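Local coordinates for protein malic enzyme (Entamoeba histolytica, PDB 3NV9) that probably oxidises malate with decarboxylation to pyruvate, as malic enzymes do, using NAD or NADP as the acceptor, at residues Q196-N208 / I378-A391. Sequence-based numbering, arbitrary orientation.
Sequences QGTASVTLAGLLN and ITDNMAIAASRALA. With SO4 (sulfate ion), chain C.
A buried helix-helix contact within the NAD-binding domain, close-packed with small residues and serine hydroxyls at its interface, is made here: helix 193-213, through residues 196-208, lies against the start of helix 380-396. The segments run in roughly the same direction, their axes 7.9 Å apart at closest approach and crossing at -39°. Such proximity is consistent with the small residues, Ser200, Ala204, Ala383, Ser387 and Ala391, that line the facing sides, and the CA atoms of Ala204 and Ser387 come within 4.4 Å.

Two serines, one from each helix, donate their hydroxyls to backbone carbonyls of the other helix. With its hydroxyl anti to the backbone N (chi1 -171°), Ser200 directs OG to Ala383 O at 2.7 Å, while Ser387 OG donates to Ser200 O, also at 2.7 Å. Each of these carbonyls still accepts its own helical N-H, from Ser387 and Ala204 respectively, so the hydroxyls add second bonds without breaking either helix. Toward the C-terminal end, the Ala204 methyl rests on Ser387 O and on Leu390 CD2, which also meets Val201 CG1. Asn208 ND2 closes this end with a nearly straight bond to Ala391 O (2.9 Å, 173°) and donates as well to Ile404 O.

At the other end, the extended Gln196 side chain reaches the N-terminus of helix 380-396. Its NE2 spends both hydrogens there, on Ile378 O (2.7 Å), which it approaches from above the carbonyl plane, and on the anti lone pair of Asp380 OD1 (3.0 Å). This pairing should fix the amide's rotation. The other carboxylate oxygen of Asp380, OD2, forms a salt bridge with Arg236, and the backbone N of Asp380 donates to a sulfate ion, probably from the crystallisation liquor.

Around the pair, helix 229-240 lies against Ala199 and Thr202, helix 363-372 touches Ser200 and Ala386 through Ile366, and helix 413-428 packs on Met382 and Leu390.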
loop_
_atom_site.group_PDB
_atom_site.type_symbol
_atom_site.label_atom_id
_atom_site.label_comp_id
_atom_site.label_asym_id
_atom_site.label_seq_id
_atom_site.Cartn_x
_atom_site.Cartn_y
_atom_site.Cartn_z
ATOM N N GLN A 196 1.083 -2.102 -23.012
ATOM C CA GLN A 196 1.619 -3.443 -23.337
ATOM C C GLN A 196 0.800 -4.650 -22.710
ATOM O O GLN A 196 0.677 -5.721 -23.292
ATOM C CB GLN A 196 3.087 -3.537 -22.913
ATOM C CG GLN A 196 4.039 -2.527 -23.535
ATOM C CD GLN A 196 5.330 -2.430 -22.731
ATOM O OE1 GLN A 196 5.283 -2.215 -21.513
ATOM N NE2 GLN A 196 6.493 -2.621 -23.404
ATOM N N GLY A 197 0.224 -4.429 -21.530
ATOM C CA GLY A 197 -0.587 -5.439 -20.874
ATOM C C GLY A 197 -1.722 -5.921 -21.736
ATOM O O GLY A 197 -1.801 -7.118 -22.043
ATOM N N THR A 198 -2.590 -4.995 -22.138
ATOM C CA THR A 198 -3.700 -5.292 -23.057
ATOM C C THR A 198 -3.236 -5.858 -24.391
ATOM O O THR A 198 -3.835 -6.739 -24.925
ATOM C CB THR A 198 -4.568 -4.022 -23.303
ATOM O OG1 THR A 198 -5.146 -3.599 -22.061
ATOM C CG2 THR A 198 -5.689 -4.281 -24.359
ATOM N N ALA A 199 -2.204 -5.286 -24.979
ATOM C CA ALA A 199 -1.694 -5.745 -26.252
ATOM C C ALA A 199 -1.084 -7.124 -26.055
ATOM O O ALA A 199 -1.268 -7.981 -26.886
ATOM C CB ALA A 199 -0.684 -4.783 -26.783
ATOM N N SER A 200 -0.424 -7.382 -24.935
ATOM C CA SER A 200 0.028 -8.788 -24.689
ATOM C C SER A 200 -1.074 -9.870 -24.852
ATOM O O SER A 200 -0.913 -10.824 -25.602
ATOM C CB SER A 200 0.694 -8.909 -23.322
ATOM O OG SER A 200 1.287 -10.163 -23.182
ATOM N N VAL A 201 -2.189 -9.730 -24.150
ATOM C CA VAL A 201 -3.236 -10.775 -24.208
ATOM C C VAL A 201 -3.995 -10.697 -25.517
ATOM O O VAL A 201 -4.546 -11.710 -25.984
ATOM C CB VAL A 201 -4.246 -10.648 -23.048
ATOM C CG1 VAL A 201 -3.513 -10.866 -21.728
ATOM C CG2 VAL A 201 -4.894 -9.233 -23.024
ATOM N N THR A 202 -4.054 -9.497 -26.109
ATOM C CA THR A 202 -4.742 -9.396 -27.408
ATOM C C THR A 202 -4.026 -10.220 -28.491
ATOM O O THR A 202 -4.656 -10.989 -29.205
ATOM C CB THR A 202 -4.967 -7.959 -27.920
ATOM O OG1 THR A 202 -5.516 -7.149 -26.887
ATOM C CG2 THR A 202 -5.947 -8.003 -29.063
ATOM N N LEU A 203 -2.716 -10.017 -28.606
ATOM C CA LEU A 203 -1.852 -10.864 -29.420
ATOM C C LEU A 203 -2.042 -12.357 -29.064
ATOM O O LEU A 203 -2.226 -13.185 -29.958
ATOM C CB LEU A 203 -0.363 -10.450 -29.267
ATOM C CG LEU A 203 0.567 -11.312 -30.139
ATOM C CD1 LEU A 203 0.111 -11.438 -31.613
ATOM C CD2 LEU A 203 1.967 -10.827 -30.082
ATOM N N ALA A 204 -2.027 -12.711 -27.775
ATOM C CA ALA A 204 -2.213 -14.148 -27.415
ATOM C C ALA A 204 -3.492 -14.739 -27.985
ATOM O O ALA A 204 -3.475 -15.834 -28.621
ATOM C CB ALA A 204 -2.155 -14.369 -25.892
ATOM N N GLY A 205 -4.612 -14.049 -27.779
ATOM C CA GLY A 205 -5.884 -14.531 -28.361
ATOM C C GLY A 205 -5.869 -14.638 -29.887
ATOM O O GLY A 205 -6.276 -15.632 -30.471
ATOM N N LEU A 206 -5.373 -13.596 -30.531
ATOM C CA LEU A 206 -5.185 -13.577 -31.976
ATOM C C LEU A 206 -4.376 -14.798 -32.465
ATOM O O LEU A 206 -4.737 -15.420 -33.462
ATOM C CB LEU A 206 -4.426 -12.284 -32.344
ATOM C CG LEU A 206 -4.121 -12.057 -33.818
ATOM C CD1 LEU A 206 -5.385 -11.852 -34.616
ATOM C CD2 LEU A 206 -3.207 -10.864 -33.911
ATOM N N LEU A 207 -3.274 -15.105 -31.773
ATOM C CA LEU A 207 -2.418 -16.251 -32.135
ATOM C C LEU A 207 -3.239 -17.510 -32.217
ATOM O O LEU A 207 -3.240 -18.178 -33.247
ATOM C CB LEU A 207 -1.253 -16.424 -31.146
ATOM C CG LEU A 207 -0.143 -15.385 -31.311
ATOM C CD1 LEU A 207 0.899 -15.590 -30.263
ATOM C CD2 LEU A 207 0.500 -15.410 -32.726
ATOM N N ASN A 208 -3.998 -17.805 -31.167
ATOM C CA ASN A 208 -4.849 -19.006 -31.170
ATOM C C ASN A 208 -6.051 -18.976 -32.105
ATOM O O ASN A 208 -6.348 -19.976 -32.785
ATOM C CB ASN A 208 -5.273 -19.359 -29.776
ATOM C CG ASN A 208 -4.149 -19.965 -29.020
ATOM O OD1 ASN A 208 -3.221 -20.479 -29.625
ATOM N ND2 ASN A 208 -4.193 -19.902 -27.704
ATOM N N ILE A 378 9.748 -2.792 -19.026
ATOM C CA ILE A 378 8.999 -3.855 -19.666
ATOM C C ILE A 378 9.129 -3.600 -21.130
ATOM O O ILE A 378 8.568 -2.628 -21.642
ATOM C CB ILE A 378 7.458 -3.982 -19.289
ATOM C CG1 ILE A 378 7.158 -4.137 -17.774
ATOM C CG2 ILE A 378 6.859 -5.162 -19.963
ATOM C CD1 ILE A 378 8.136 -4.911 -16.927
ATOM N N THR A 379 9.844 -4.482 -21.846
ATOM C CA THR A 379 10.045 -4.243 -23.296
ATOM C C THR A 379 8.892 -4.849 -24.039
ATOM O O THR A 379 8.164 -5.650 -23.465
ATOM C CB THR A 379 11.336 -4.878 -23.819
ATOM O OG1 THR A 379 11.222 -6.287 -23.638
ATOM C CG2 THR A 379 12.530 -4.340 -23.038
ATOM N N ASP A 380 8.744 -4.487 -25.312
ATOM C CA ASP A 380 7.732 -5.075 -26.183
ATOM C C ASP A 380 8.021 -6.583 -26.354
ATOM O O ASP A 380 7.121 -7.398 -26.374
ATOM C CB ASP A 380 7.677 -4.385 -27.549
ATOM C CG ASP A 380 7.018 -2.998 -27.509
ATOM O OD1 ASP A 380 6.557 -2.562 -26.417
ATOM O OD2 ASP A 380 6.949 -2.329 -28.601
ATOM N N ASN A 381 9.280 -6.946 -26.446
ATOM C CA ASN A 381 9.631 -8.353 -26.565
ATOM C C ASN A 381 9.104 -9.177 -25.388
ATOM O O ASN A 381 8.573 -10.266 -25.565
ATOM C CB ASN A 381 11.130 -8.491 -26.733
ATOM C CG ASN A 381 11.596 -8.013 -28.109
ATOM O OD1 ASN A 381 10.786 -7.781 -29.002
ATOM N ND2 ASN A 381 12.913 -7.877 -28.286
ATOM N N MET A 382 9.245 -8.606 -24.199
ATOM C CA MET A 382 8.841 -9.253 -22.979
ATOM C C MET A 382 7.325 -9.432 -23.003
ATOM O O MET A 382 6.835 -10.528 -22.712
ATOM C CB MET A 382 9.265 -8.408 -21.795
ATOM C CG MET A 382 10.711 -8.609 -21.431
ATOM S SD MET A 382 11.232 -7.271 -20.348
ATOM C CE MET A 382 10.402 -7.741 -18.782
ATOM N N ALA A 383 6.593 -8.372 -23.392
ATOM C CA ALA A 383 5.145 -8.479 -23.569
ATOM C C ALA A 383 4.764 -9.590 -24.519
ATOM O O ALA A 383 3.767 -10.259 -24.311
ATOM C CB ALA A 383 4.556 -7.189 -24.062
ATOM N N ILE A 384 5.541 -9.737 -25.588
ATOM C CA ILE A 384 5.247 -10.743 -26.634
ATOM C C ILE A 384 5.559 -12.164 -26.119
ATOM O O ILE A 384 4.844 -13.095 -26.374
ATOM C CB ILE A 384 5.983 -10.419 -27.957
ATOM C CG1 ILE A 384 5.304 -9.211 -28.660
ATOM C CG2 ILE A 384 6.028 -11.656 -28.880
ATOM C CD1 ILE A 384 6.104 -8.547 -29.792
ATOM N N ALA A 385 6.611 -12.306 -25.343
ATOM C CA ALA A 385 6.918 -13.611 -24.770
ATOM C C ALA A 385 5.704 -14.081 -23.904
ATOM O O ALA A 385 5.299 -15.235 -23.966
ATOM C CB ALA A 385 8.210 -13.483 -23.918
ATOM N N ALA A 386 5.125 -13.165 -23.111
ATOM C CA ALA A 386 3.969 -13.516 -22.299
ATOM C C ALA A 386 2.833 -13.949 -23.176
ATOM O O ALA A 386 2.109 -14.900 -22.802
ATOM C CB ALA A 386 3.532 -12.373 -21.357
ATOM N N SER A 387 2.668 -13.299 -24.344
ATOM C CA SER A 387 1.612 -13.686 -25.284
ATOM C C SER A 387 1.795 -15.100 -25.776
ATOM O O SER A 387 0.830 -15.844 -25.875
ATOM C CB SER A 387 1.567 -12.813 -26.539
ATOM O OG SER A 387 1.612 -11.462 -26.273
ATOM N N ARG A 388 3.020 -15.477 -26.119
ATOM C CA ARG A 388 3.219 -16.833 -26.678
ATOM C C ARG A 388 2.987 -17.828 -25.579
ATOM O O ARG A 388 2.327 -18.816 -25.808
ATOM C CB ARG A 388 4.595 -17.035 -27.298
ATOM C CG ARG A 388 4.899 -16.130 -28.508
ATOM C CD ARG A 388 6.307 -16.443 -29.115
ATOM N NE ARG A 388 6.634 -15.498 -30.191
ATOM C CZ ARG A 388 5.933 -15.331 -31.326
ATOM N NH1 ARG A 388 4.849 -16.063 -31.586
ATOM N NH2 ARG A 388 6.332 -14.418 -32.215
ATOM N N ALA A 389 3.494 -17.535 -24.378
ATOM C CA ALA A 389 3.304 -18.385 -23.205
ATOM C C ALA A 389 1.823 -18.590 -22.921
ATOM O O ALA A 389 1.392 -19.719 -22.605
ATOM C CB ALA A 389 3.986 -17.769 -21.987
ATOM N N LEU A 390 1.035 -17.501 -23.020
ATOM C CA LEU A 390 -0.412 -17.554 -22.716
ATOM C C LEU A 390 -1.143 -18.370 -23.773
ATOM O O LEU A 390 -2.005 -19.207 -23.470
ATOM C CB LEU A 390 -1.040 -16.132 -22.604
ATOM C CG LEU A 390 -2.544 -16.069 -22.367
ATOM C CD1 LEU A 390 -2.965 -16.920 -21.200
ATOM C CD2 LEU A 390 -3.017 -14.612 -22.120
ATOM N N ALA A 391 -0.829 -18.080 -25.022
ATOM C CA ALA A 391 -1.443 -18.763 -26.136
ATOM C C ALA A 391 -1.048 -20.247 -26.141
ATOM O O ALA A 391 -1.895 -21.085 -26.320
ATOM C CB ALA A 391 -1.005 -18.116 -27.399
HETATM S S SO4 C . 11.445 -1.194 -25.993
HETATM O O1 SO4 C . 12.386 -1.263 -27.085
HETATM O O2 SO4 C . 12.181 -1.389 -24.746
HETATM O O3 SO4 C . 10.810 0.117 -25.986
HETATM O O4 SO4 C . 10.378 -2.133 -26.235
#